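Uncharacterized protein (Leishmania major, PDB 2B4W) is of unknown function but belongs to a family related to the beta-fructosidase group of five-bladed beta-propellers, and so may act on or bind carbohydrate. Local coordinates at residues N32-F37 / H44-V49; G143-F148 / N165-L170; G190-A195 / V203-H208. One frame throughout, in Å; residues are numbered along the deposited sequence.

Contact 1: residues N32-F37 / H44-V49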
ATOM      1  N   ASN A  32      -4.862  -7.195   1.940  1.00 19.99           N
ATOM      2  CA  ASN A  32      -3.909  -6.326   1.281  1.00 27.73           C
ATOM      3  C   ASN A  32      -4.602  -5.387   0.290  1.00 30.32           C
ATOM      4  O   ASN A  32      -4.384  -5.397  -0.918  1.00 24.42           O
ATOM      5  CB  ASN A  32      -2.843  -7.169   0.596  1.00 19.94           C
ATOM      6  CG  ASN A  32      -2.019  -7.957   1.596  1.00 24.60           C
ATOM      7  OD1 ASN A  32      -2.144  -7.816   2.812  1.00 20.16           O
ATOM      8  ND2 ASN A  32      -1.144  -8.799   1.063  1.00 23.84           N
ATOM      9  N   CYS A  33      -5.466  -4.553   0.850  1.00 13.39           N
ATOM     10  CA  CYS A  33      -6.272  -3.632   0.043  1.00 10.49           C
ATOM     11  C   CYS A  33      -5.423  -2.488  -0.478  1.00 15.82           C
ATOM     12  O   CYS A  33      -4.295  -2.273  -0.023  1.00 17.71           O
ATOM     13  CB  CYS A  33      -7.404  -3.109   0.914  1.00 20.68           C
ATOM     14  SG  CYS A  33      -8.641  -4.384   1.328  1.00 23.31           S
ATOM     15  N   SER A  34      -5.985  -1.724  -1.418  1.00 14.48           N
ATOM     16  CA  SER A  34      -5.396  -0.427  -1.716  1.00  9.37           C
ATOM     17  C   SER A  34      -5.648   0.526  -0.552  1.00 12.47           C
ATOM     18  O   SER A  34      -6.422   0.225   0.369  1.00 17.76           O
ATOM     19  CB  SER A  34      -5.978   0.212  -2.969  1.00 13.11           C
ATOM     20  OG  SER A  34      -7.358   0.399  -2.861  1.00 13.83           O
ATOM     21  N   VAL A  35      -5.047   1.712  -0.600  1.00 20.01           N
ATOM     22  CA  VAL A  35      -5.531   2.709   0.384  1.00 14.31           C
ATOM     23  C   VAL A  35      -6.946   3.065   0.028  1.00 16.27           C
ATOM     24  O   VAL A  35      -7.330   3.040  -1.158  1.00 19.88           O
ATOM     25  CB  VAL A  35      -4.628   3.951   0.381  1.00 18.60           C
ATOM     26  CG1 VAL A  35      -4.717   4.628  -0.968  1.00 23.30           C
ATOM     27  CG2 VAL A  35      -5.052   4.899   1.478  1.00 24.87           C
ATOM     28  N   PRO A  36      -7.853   3.393   0.934  1.00 17.55           N
ATOM     29  CA  PRO A  36      -9.140   3.902   0.447  1.00 15.98           C
ATOM     30  C   PRO A  36      -9.011   5.165  -0.392  1.00 18.23           C
ATOM     31  O   PRO A  36      -8.006   5.871  -0.352  1.00 22.47           O
ATOM     32  CB  PRO A  36      -9.888   4.221   1.758  1.00 18.87           C
ATOM     33  CG  PRO A  36      -9.300   3.200   2.693  1.00 15.67           C
ATOM     34  CD  PRO A  36      -7.819   3.297   2.399  1.00 20.71           C
ATOM     35  N   PHE A  37     -10.065   5.479  -1.156  1.00 17.20           N
ATOM     36  CA  PHE A  37     -10.047   6.658  -2.027  1.00 14.01           C
ATOM     37  C   PHE A  37     -11.496   7.114  -2.147  1.00 24.90           C
ATOM     38  O   PHE A  37     -12.348   6.408  -1.599  1.00 20.18           O
ATOM     39  CB  PHE A  37      -9.470   6.402  -3.416  1.00 16.85           C
ATOM     40  CG  PHE A  37     -10.213   5.351  -4.235  1.00 18.79           C
ATOM     41  CD1 PHE A  37     -10.004   3.991  -4.047  1.00 16.19           C
ATOM     42  CD2 PHE A  37     -11.123   5.733  -5.196  1.00 20.76           C
ATOM     43  CE1 PHE A  37     -10.691   3.059  -4.812  1.00 13.68           C
ATOM     44  CE2 PHE A  37     -11.811   4.828  -5.973  1.00 21.87           C
ATOM     45  CZ  PHE A  37     -11.588   3.471  -5.783  1.00 19.23           C
ATOM     46  N   HIS A  44     -14.353   4.356  -1.397  1.00 26.84           N
ATOM     47  CA  HIS A  44     -14.163   3.076  -2.070  1.00 18.81           C
ATOM     48  C   HIS A  44     -12.814   2.480  -1.648  1.00 21.64           C
ATOM     49  O   HIS A  44     -11.942   3.115  -1.050  1.00 20.16           O
ATOM     50  CB  HIS A  44     -14.170   3.210  -3.567  1.00 13.92           C
ATOM     51  CG  HIS A  44     -15.442   3.576  -4.238  1.00 27.11           C
ATOM     52  ND1 HIS A  44     -15.887   4.872  -4.335  1.00 23.31           N
ATOM     53  CD2 HIS A  44     -16.368   2.801  -4.870  1.00 29.34           C
ATOM     54  CE1 HIS A  44     -17.034   4.865  -4.993  1.00 20.70           C
ATOM     55  NE2 HIS A  44     -17.366   3.628  -5.335  1.00 23.69           N
ATOM     56  N   ILE A  45     -12.682   1.200  -1.963  1.00 15.97           N
ATOM     57  CA  ILE A  45     -11.437   0.488  -1.715  1.00 10.54           C
ATOM     58  C   ILE A  45     -11.321  -0.693  -2.696  1.00 10.46           C
ATOM     59  O   ILE A  45     -12.338  -1.316  -3.001  1.00 23.13           O
ATOM     60  CB  ILE A  45     -11.295   0.017  -0.266  1.00 16.92           C
ATOM     61  CG1 ILE A  45      -9.844  -0.264   0.074  1.00 12.70           C
ATOM     62  CG2 ILE A  45     -12.169  -1.185   0.066  1.00 24.01           C
ATOM     63  CD1 ILE A  45      -9.510  -0.561   1.517  1.00 18.41           C
ATOM     64  N   TYR A  46     -10.106  -0.933  -3.187  1.00 14.73           N
ATOM     65  CA  TYR A  46      -9.846  -2.180  -3.905  1.00 14.54           C
ATOM     66  C   TYR A  46      -9.326  -3.219  -2.916  1.00 20.68           C
ATOM     67  O   TYR A  46      -8.496  -2.901  -2.064  1.00 21.43           O
ATOM     68  CB  TYR A  46      -8.804  -2.034  -5.011  1.00 19.12           C
ATOM     69  CG  TYR A  46      -9.220  -1.131  -6.137  1.00 16.33           C
ATOM     70  CD1 TYR A  46     -10.058  -1.559  -7.159  1.00 17.82           C
ATOM     71  CD2 TYR A  46      -8.740   0.171  -6.158  1.00 15.41           C
ATOM     72  CE1 TYR A  46     -10.430  -0.707  -8.194  1.00 24.90           C
ATOM     73  CE2 TYR A  46      -9.106   1.015  -7.176  1.00 12.37           C
ATOM     74  CZ  TYR A  46      -9.942   0.579  -8.185  1.00 17.86           C
ATOM     75  OH  TYR A  46     -10.255   1.487  -9.156  1.00 26.00           O
ATOM     76  N   GLY A  47      -9.790  -4.450  -3.038  1.00 23.67           N
ATOM     77  CA  GLY A  47      -9.312  -5.529  -2.195  1.00 21.16           C
ATOM     78  C   GLY A  47      -8.841  -6.727  -3.009  1.00 22.17           C
ATOM     79  O   GLY A  47      -9.289  -7.009  -4.122  1.00 17.95           O
ATOM     80  N   ARG A  48      -7.904  -7.422  -2.384  1.00 19.16           N
ATOM     81  CA  ARG A  48      -7.416  -8.699  -2.901  1.00 22.33           C
ATOM     82  C   ARG A  48      -8.309  -9.777  -2.313  1.00 18.93           C
ATOM     83  O   ARG A  48      -8.444  -9.857  -1.079  1.00 29.13           O
ATOM     84  CB  ARG A  48      -5.953  -8.887  -2.576  1.00 22.40           C
ATOM     85  CG  ARG A  48      -5.330 -10.245  -2.701  1.00 33.30           C
ATOM     86  CD  ARG A  48      -3.950 -10.334  -2.025  1.00 30.98           C
ATOM     87  NE  ARG A  48      -3.310 -11.571  -2.380  1.00 37.52           N
ATOM     88  CZ  ARG A  48      -2.089 -12.006  -2.380  1.00 33.52           C
ATOM     89  NH1 ARG A  48      -1.040 -11.328  -1.973  1.00 23.91           N
ATOM     90  NH2 ARG A  48      -1.880 -13.255  -2.823  1.00 22.17           N
ATOM     91  N   VAL A  49      -8.987 -10.491  -3.164  1.00 15.30           N
ATOM     92  CA  VAL A  49      -9.971 -11.509  -2.886  1.00 21.40           C
ATOM     93  C   VAL A  49      -9.454 -12.906  -3.260  1.00 19.81           C
ATOM     94  O   VAL A  49      -9.142 -13.253  -4.390  1.00 24.54           O
ATOM     95  CB  VAL A  49     -11.284 -11.208  -3.622  1.00 24.50           C
ATOM     96  CG1 VAL A  49     -12.398 -12.103  -3.105  1.00 17.73           C
ATOM     97  CG2 VAL A  49     -11.611  -9.734  -3.415  1.00 27.04           C
TER
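Phe37 and His44 form an antiparallel hydrogen-bonded pair at the open end of the beta hairpin of strands 37-39 and 42-50, in a fold consistent with a five-bladed beta-propeller. Phe37 N donates to His44 O, and His44 N donates to Phe37 O at 2.9 Å. Before Phe37 the chain leaves regular strand pairing but still follows strand 42-50. Ser34 supplies the link there. Ser34 N donates to Tyr46 O at 2.8 Å, and Ser34 OG accepts from Tyr46 N at 3.1 Å. The hydroxyl sits between the backbone N and the carbonyl carbon (chi1 59°), facing that N-H. Ser34 OG in turn donates to Val35 O.

Tyr46 can be followed outward from CB, which lies 3.6 Å from Ser34 OG. Further out, CD2 has the same oxygen at the ring edge. Next, CE2 meets Phe37 CE1 at 3.5 Å. CZ and OH then pass Phe37 CZ, and OH ends in a hydrogen bond to Pro119 O. The Tyr46 and Phe37 rings are near parallel, with planes 21° apart, but slid so that they barely overlap. His44 CB lies over one face of the Phe37 ring and makes a CH-pi contact. Phe37, His44 and Tyr46 form an aromatic cluster, which Trp79 and Phe95 extend around Tyr46.

At the far end, Asn32 and Arg48 lie side by side. Asp83 takes both, by a hydrogen bond from Asn32 ND2 and a salt bridge with Arg48 NH1. Ile45 CD1 touches Pro36 CG at 3.9 Å, and it is pressed tightly against Cys33 CB at 3.4 Å.

Contact 2: residues G143-F148 / N165-L170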
ATOM      1  N   GLY A 143       5.934  18.298  -9.897  1.00 24.38           N
ATOM      2  CA  GLY A 143       5.028  17.642 -10.808  1.00 23.64           C
ATOM      3  C   GLY A 143       5.570  16.430 -11.511  1.00 24.51           C
ATOM      4  O   GLY A 143       4.831  15.713 -12.201  1.00 19.84           O
ATOM      5  N   ARG A 144       6.864  16.155 -11.371  1.00 20.87           N
ATOM      6  CA  ARG A 144       7.396  14.955 -12.032  1.00 18.74           C
ATOM      7  C   ARG A 144       7.044  13.726 -11.201  1.00 30.19           C
ATOM      8  O   ARG A 144       6.387  13.852 -10.150  1.00 22.24           O
ATOM      9  CB  ARG A 144       8.905  15.093 -12.255  1.00 19.19           C
ATOM     10  CG  ARG A 144       9.316  16.155 -13.263  1.00 15.11           C
ATOM     11  CD  ARG A 144      10.836  16.192 -13.421  1.00 18.38           C
ATOM     12  NE  ARG A 144      11.466  16.875 -12.286  1.00 24.89           N
ATOM     13  CZ  ARG A 144      12.727  16.743 -11.903  1.00 27.19           C
ATOM     14  NH1 ARG A 144      13.565  15.948 -12.549  1.00 30.73           N
ATOM     15  NH2 ARG A 144      13.185  17.418 -10.847  1.00 30.72           N
ATOM     16  N   LEU A 145       7.474  12.557 -11.668  1.00 23.40           N
ATOM     17  CA  LEU A 145       7.054  11.286 -11.107  1.00 27.22           C
ATOM     18  C   LEU A 145       8.131  10.617 -10.273  1.00 28.30           C
ATOM     19  O   LEU A 145       9.187  10.226 -10.761  1.00 28.43           O
ATOM     20  CB  LEU A 145       6.610  10.364 -12.249  1.00 25.38           C
ATOM     21  CG  LEU A 145       5.949   9.046 -11.852  1.00 19.06           C
ATOM     22  CD1 LEU A 145       4.478   9.222 -11.520  1.00 21.41           C
ATOM     23  CD2 LEU A 145       6.109   8.019 -12.965  1.00 29.63           C
ATOM     24  N   GLY A 146       7.870  10.478  -8.967  1.00 17.83           N
ATOM     25  CA  GLY A 146       8.738   9.658  -8.149  1.00 12.16           C
ATOM     26  C   GLY A 146       8.373   8.192  -8.292  1.00 17.06           C
ATOM     27  O   GLY A 146       7.193   7.815  -8.257  1.00 23.48           O
ATOM     28  N   VAL A 147       9.385   7.341  -8.469  1.00 25.55           N
ATOM     29  CA  VAL A 147       9.097   5.914  -8.580  1.00 18.34           C
ATOM     30  C   VAL A 147       9.971   5.104  -7.623  1.00 24.19           C
ATOM     31  O   VAL A 147      11.190   5.250  -7.549  1.00 21.77           O
ATOM     32  CB  VAL A 147       9.265   5.373 -10.014  1.00 22.26           C
ATOM     33  CG1 VAL A 147       8.689   3.959 -10.100  1.00 34.18           C
ATOM     34  CG2 VAL A 147       8.603   6.277 -11.049  1.00 27.20           C
ATOM     35  N   PHE A 148       9.292   4.225  -6.891  1.00 22.56           N
ATOM     36  CA  PHE A 148       9.951   3.279  -6.010  1.00 24.51           C
ATOM     37  C   PHE A 148       9.912   1.856  -6.575  1.00 27.54           C
ATOM     38  O   PHE A 148       8.854   1.349  -6.951  1.00 25.35           O
ATOM     39  CB  PHE A 148       9.284   3.220  -4.640  1.00 25.46           C
ATOM     40  CG  PHE A 148       9.323   4.516  -3.848  1.00 19.39           C
ATOM     41  CD1 PHE A 148       8.336   5.483  -3.972  1.00 22.53           C
ATOM     42  CD2 PHE A 148      10.368   4.716  -2.969  1.00 22.10           C
ATOM     43  CE1 PHE A 148       8.377   6.657  -3.234  1.00 15.23           C
ATOM     44  CE2 PHE A 148      10.412   5.885  -2.233  1.00 30.66           C
ATOM     45  CZ  PHE A 148       9.414   6.837  -2.349  1.00 18.96           C
ATOM     46  N   ASN A 165      10.410  11.815 -15.646  1.00 26.44           N
ATOM     47  CA  ASN A 165       9.731  13.000 -16.134  1.00 25.32           C
ATOM     48  C   ASN A 165       8.212  12.876 -16.087  1.00 30.06           C
ATOM     49  O   ASN A 165       7.530  13.895 -15.908  1.00 25.43           O
ATOM     50  CB  ASN A 165      10.114  13.374 -17.582  1.00 18.34           C
ATOM     51  CG  ASN A 165      11.569  13.790 -17.678  1.00 19.39           C
ATOM     52  OD1 ASN A 165      12.030  14.647 -16.919  1.00 26.72           O
ATOM     53  ND2 ASN A 165      12.296  13.170 -18.591  1.00 30.76           N
ATOM     54  N   SER A 166       7.701  11.672 -16.275  1.00 33.58           N
ATOM     55  CA  SER A 166       6.267  11.460 -16.350  1.00 23.74           C
ATOM     56  C   SER A 166       5.913   9.990 -16.459  1.00 24.50           C
ATOM     57  O   SER A 166       6.789   9.154 -16.638  1.00 32.49           O
ATOM     58  CB  SER A 166       5.652  12.127 -17.582  1.00 24.32           C
ATOM     59  OG  SER A 166       6.117  11.450 -18.737  1.00 34.00           O
ATOM     60  N   ILE A 167       4.596   9.767 -16.373  1.00 28.21           N
ATOM     61  CA  ILE A 167       4.089   8.400 -16.348  1.00 31.39           C
ATOM     62  C   ILE A 167       4.356   7.655 -17.651  1.00 33.85           C
ATOM     63  O   ILE A 167       4.435   6.428 -17.670  1.00 39.25           O
ATOM     64  CB  ILE A 167       2.574   8.361 -16.057  1.00 35.12           C
ATOM     65  CG1 ILE A 167       2.114   7.076 -15.385  1.00 34.42           C
ATOM     66  CG2 ILE A 167       1.814   8.622 -17.351  1.00 41.42           C
ATOM     67  CD1 ILE A 167       2.768   6.678 -14.089  1.00 43.08           C
ATOM     68  N   ASP A 168       4.486   8.440 -18.696  1.00 25.52           N
ATOM     69  CA  ASP A 168       4.857   8.018 -20.024  1.00 32.47           C
ATOM     70  C   ASP A 168       6.241   7.397 -20.094  1.00 36.77           C
ATOM     71  O   ASP A 168       6.588   6.812 -21.118  1.00 29.85           O
ATOM     72  CB  ASP A 168       4.850   9.210 -20.989  1.00 30.36           C
ATOM     73  CG  ASP A 168       3.473   9.816 -21.114  1.00 32.16           C
ATOM     74  OD1 ASP A 168       2.512   9.048 -21.314  1.00 46.36           O
ATOM     75  OD2 ASP A 168       3.375  11.058 -20.996  1.00 71.41           O
ATOM     76  N   GLU A 169       7.037   7.524 -19.038  1.00 30.14           N
ATOM     77  CA  GLU A 169       8.377   6.958 -19.118  1.00 24.17           C
ATOM     78  C   GLU A 169       8.507   5.692 -18.275  1.00 17.58           C
ATOM     79  O   GLU A 169       9.531   5.037 -18.286  1.00 21.89           O
ATOM     80  CB  GLU A 169       9.408   7.966 -18.620  1.00 25.52           C
ATOM     81  CG  GLU A 169       9.403   9.260 -19.431  1.00 23.20           C
ATOM     82  CD  GLU A 169      10.649  10.052 -19.071  1.00 28.15           C
ATOM     83  OE1 GLU A 169      11.120   9.854 -17.929  1.00 29.79           O
ATOM     84  OE2 GLU A 169      11.108  10.821 -19.935  1.00 27.71           O
ATOM     85  N   LEU A 170       7.440   5.431 -17.533  1.00 27.30           N
ATOM     86  CA  LEU A 170       7.354   4.275 -16.670  1.00 22.99           C
ATOM     87  C   LEU A 170       7.326   2.986 -17.503  1.00 26.77           C
ATOM     88  O   LEU A 170       6.542   2.905 -18.446  1.00 29.66           O
ATOM     89  CB  LEU A 170       6.091   4.368 -15.819  1.00 19.66           C
ATOM     90  CG  LEU A 170       6.066   3.445 -14.603  1.00 20.56           C
ATOM     91  CD1 LEU A 170       7.082   3.897 -13.577  1.00 24.16           C
ATOM     92  CD2 LEU A 170       4.681   3.415 -13.987  1.00 21.33           C
TER
HETATM   93  O   HOH W   1       5.014  14.521 -14.736  1.00 36.03           O
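Leu145 and Ile167 meet in the tight, buried half of this contact. Leu145 CG is anti to the backbone N (chi1 -172°), and the two methyls beyond it face the loop. CD2 lies 3.8 Å from Ile167 CD1, and CD1 touches the same methyl at 4.0 Å. Leu145 CD2 also comes within 3.9 Å of Ser166 O. Deeper in, Leu170 CD1 sits against both methyls of Val147, at 3.8 Å from CG1 and from CG2. Leu164 touches Val147 and Leu170, and Phe114 of strand 110-116 packs on Leu170.

The other half is looser and open to solvent. Arg144 and Asn165 are exposed and run side by side, pointing the same way. Their nearest side-chain atoms, Arg144 CD and Asn165 OD1, are 4.0 Å apart. Arg144 NE is instead held by a salt bridge to Asp142. A water joins the two backbones here, donating to Gly143 O and to Asn165 O, each at 2.8 Å.

Glu169 OE1 accepts from Asn165 N, and OE2 accepts from Asn165 ND2 at 3.0 Å. Both bonds tie Asn165 to the last residue of the 3-10 turn 167-169, which its own backbone bonds close. Segment 165-170 begins the link from the third to the fourth strand of a four-stranded antiparallel sheet, packed against side chains of the second strand, consistent with one blade of a beta-propeller.

Contact 3: residues G190-A195 / V203-H208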
ATOM      1  N   GLY A 190      11.283  -5.683   2.543  1.00 41.27           N
ATOM      2  CA  GLY A 190      10.222  -4.712   2.749  1.00 38.57           C
ATOM      3  C   GLY A 190       9.818  -4.087   1.422  1.00 33.93           C
ATOM      4  O   GLY A 190      10.154  -4.609   0.358  1.00 28.07           O
ATOM      5  N   GLY A 191       9.098  -2.987   1.533  1.00 24.16           N
ATOM      6  CA  GLY A 191       8.442  -2.283   0.463  1.00 28.61           C
ATOM      7  C   GLY A 191       7.657  -1.056   0.903  1.00 26.23           C
ATOM      8  O   GLY A 191       7.185  -0.926   2.031  1.00 26.94           O
ATOM      9  N   VAL A 192       7.543  -0.137  -0.043  1.00 27.36           N
ATOM     10  CA  VAL A 192       6.656   1.003   0.003  1.00 19.60           C
ATOM     11  C   VAL A 192       5.300   0.503  -0.490  1.00 25.46           C
ATOM     12  O   VAL A 192       5.223  -0.239  -1.460  1.00 22.40           O
ATOM     13  CB  VAL A 192       7.142   2.179  -0.840  1.00 23.98           C
ATOM     14  CG1 VAL A 192       6.080   3.281  -0.873  1.00 15.22           C
ATOM     15  CG2 VAL A 192       8.455   2.735  -0.310  1.00 23.13           C
ATOM     16  N   ASN A 193       4.246   0.879   0.200  1.00 24.56           N
ATOM     17  CA  ASN A 193       2.892   0.479  -0.159  1.00 17.82           C
ATOM     18  C   ASN A 193       2.101   1.701  -0.615  1.00 10.77           C
ATOM     19  O   ASN A 193       1.287   1.622  -1.519  1.00 18.85           O
ATOM     20  CB  ASN A 193       2.212  -0.210   1.017  1.00 16.99           C
ATOM     21  CG  ASN A 193       2.742  -1.625   1.224  1.00 28.96           C
ATOM     22  OD1 ASN A 193       3.656  -1.836   2.011  1.00 21.27           O
ATOM     23  ND2 ASN A 193       2.139  -2.544   0.477  1.00 20.89           N
ATOM     24  N   GLN A 194       2.336   2.841   0.034  1.00 15.41           N
ATOM     25  CA  GLN A 194       1.719   4.095  -0.378  1.00 15.96           C
ATOM     26  C   GLN A 194       2.694   5.232  -0.052  1.00 17.37           C
ATOM     27  O   GLN A 194       3.136   5.342   1.106  1.00 18.81           O
ATOM     28  CB  GLN A 194       0.355   4.289   0.279  1.00 11.59           C
ATOM     29  CG  GLN A 194      -0.497   5.426  -0.291  1.00 11.50           C
ATOM     30  CD  GLN A 194      -1.040   5.040  -1.650  1.00 15.81           C
ATOM     31  OE1 GLN A 194      -1.275   3.860  -1.909  1.00 17.22           O
ATOM     32  NE2 GLN A 194      -1.232   6.002  -2.539  1.00 19.46           N
ATOM     33  N   ALA A 195       2.990   6.014  -1.087  1.00 17.97           N
ATOM     34  CA  ALA A 195       3.764   7.245  -1.010  1.00 17.79           C
ATOM     35  C   ALA A 195       2.891   8.498  -1.089  1.00 19.95           C
ATOM     36  O   ALA A 195       1.903   8.621  -1.805  1.00 21.67           O
ATOM     37  CB  ALA A 195       4.850   7.304  -2.075  1.00 24.62           C
ATOM     38  N   VAL A 203       9.077  13.166   0.720  1.00 27.04           N
ATOM     39  CA  VAL A 203       8.100  12.109   0.460  1.00 29.65           C
ATOM     40  C   VAL A 203       7.857  11.241   1.688  1.00 21.77           C
ATOM     41  O   VAL A 203       8.763  10.604   2.203  1.00 29.19           O
ATOM     42  CB  VAL A 203       8.556  11.218  -0.709  1.00 32.67           C
ATOM     43  CG1 VAL A 203       7.578  10.063  -0.903  1.00 25.61           C
ATOM     44  CG2 VAL A 203       8.689  12.033  -1.991  1.00 47.31           C
ATOM     45  N   GLY A 204       6.607  11.244   2.126  1.00 21.89           N
ATOM     46  CA  GLY A 204       6.129  10.384   3.174  1.00 19.40           C
ATOM     47  C   GLY A 204       5.784   9.008   2.629  1.00 22.00           C
ATOM     48  O   GLY A 204       4.866   8.855   1.825  1.00 19.28           O
ATOM     49  N   CYS A 205       6.517   7.978   3.057  1.00 24.76           N
ATOM     50  CA  CYS A 205       6.116   6.632   2.674  1.00 21.86           C
ATOM     51  C   CYS A 205       5.557   5.817   3.834  1.00 17.45           C
ATOM     52  O   CYS A 205       6.045   5.820   4.982  1.00 16.37           O
ATOM     53  CB  CYS A 205       7.271   5.847   2.046  1.00 24.64           C
ATOM     54  SG  CYS A 205       8.193   6.734   0.780  1.00 28.94           S
ATOM     55  N   ILE A 206       4.495   5.073   3.473  1.00 17.58           N
ATOM     56  CA  ILE A 206       3.918   4.047   4.322  1.00 21.00           C
ATOM     57  C   ILE A 206       4.244   2.699   3.712  1.00 19.71           C
ATOM     58  O   ILE A 206       3.954   2.472   2.540  1.00 17.38           O
ATOM     59  CB  ILE A 206       2.399   4.228   4.466  1.00 22.34           C
ATOM     60  CG1 ILE A 206       2.022   5.580   5.081  1.00 18.60           C
ATOM     61  CG2 ILE A 206       1.751   3.083   5.231  1.00 20.03           C
ATOM     62  CD1 ILE A 206       2.569   5.728   6.490  1.00 12.23           C
ATOM     63  N   GLY A 207       4.859   1.775   4.448  1.00 22.42           N
ATOM     64  CA  GLY A 207       5.147   0.482   3.815  1.00 13.89           C
ATOM     65  C   GLY A 207       5.270  -0.661   4.788  1.00 15.49           C
ATOM     66  O   GLY A 207       4.667  -0.648   5.854  1.00 27.29           O
ATOM     67  N   HIS A 208       6.067  -1.663   4.421  1.00 16.55           N
ATOM     68  CA  HIS A 208       6.250  -2.840   5.251  1.00 14.24           C
ATOM     69  C   HIS A 208       7.735  -3.111   5.493  1.00 20.19           C
ATOM     70  O   HIS A 208       8.547  -2.904   4.589  1.00 31.08           O
ATOM     71  CB  HIS A 208       5.573  -4.061   4.643  1.00 14.97           C
ATOM     72  CG  HIS A 208       5.970  -4.637   3.337  1.00 23.01           C
ATOM     73  ND1 HIS A 208       5.584  -4.130   2.115  1.00 24.75           N
ATOM     74  CD2 HIS A 208       6.712  -5.742   3.042  1.00 24.99           C
ATOM     75  CE1 HIS A 208       6.088  -4.875   1.139  1.00 29.65           C
ATOM     76  NE2 HIS A 208       6.783  -5.866   1.677  1.00 23.53           N
TER
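His208 lays its imidazole flat against the backbone of Gly190 and Gly191. Gly191 N is 3.5 Å above the ring plane, over its centre, while Gly190 C lies nearer the rim of the same face. The ring reaches this place because CG stands between the backbone N and the carbonyl carbon (chi1 63°). Gly191, with no side chain, lets the ring lie this close to the backbone.

Asn193 meets the ring at its edge. His208 ND1 donates to Asn193 OD1 at 3.0 Å in a nearly straight bond, 169° at the hydrogen and in the ring plane. The two side chains cross at about a right angle. This bond helps fix the rotation of the imidazole. Tyr224 and Phe265 add further ring contacts, and Asp134 touches the histidine.

The next shell is the backbone. Gly191 and His208 form a hydrogen-bonded pair, with His208 N to Gly191 O at 2.7 Å. One step on, Ile206 O takes two donors, Asn193 N at 2.8 Å and Gln194 N at 3.0 Å. Two residues thus face the single Ile206; the register shifts by one and the chain turns a corner at Asn193, whose side chain reaches His208. Regular pairing resumes with Ile206 N to Gln194 O at 2.7 Å. Both methyls of Val192 lie 4.1 Å from Cys205 CB.

Further out, Arg136 NE binds Asn193 O and Arg150 NH1 binds Gly190 O. Asn193 and Gln194 opposite Ile206 form a classic beta bulge in an antiparallel hairpin, in the sheet of strands 188-198, 203-211, 223-231 and 238-245, consistent with one four-stranded propeller blade.

Overall arrangement
From the N terminus, contact 1 comes first. It closes the tight hairpin of strands 37-39 and 42-50 and ties the loop after strand 29-31 to strand 42-50. Contact 2 follows, closing a longer excursion through strand 159-164 in another sheet. Contact 3 closes the hairpin of strands 188-198 and 203-211. The three lie in series, so none nests in or crosses another. Contact 3 is the middle one in space. Val35 of contact 1 touches Gln194, with CG1 to OE1 at 3.6 Å. Phe148 of contact 2 packs on Val192, Ala195, Val203 and Cys205. Contacts 1 and 2 stay about 13 Å apart at their nearest atoms.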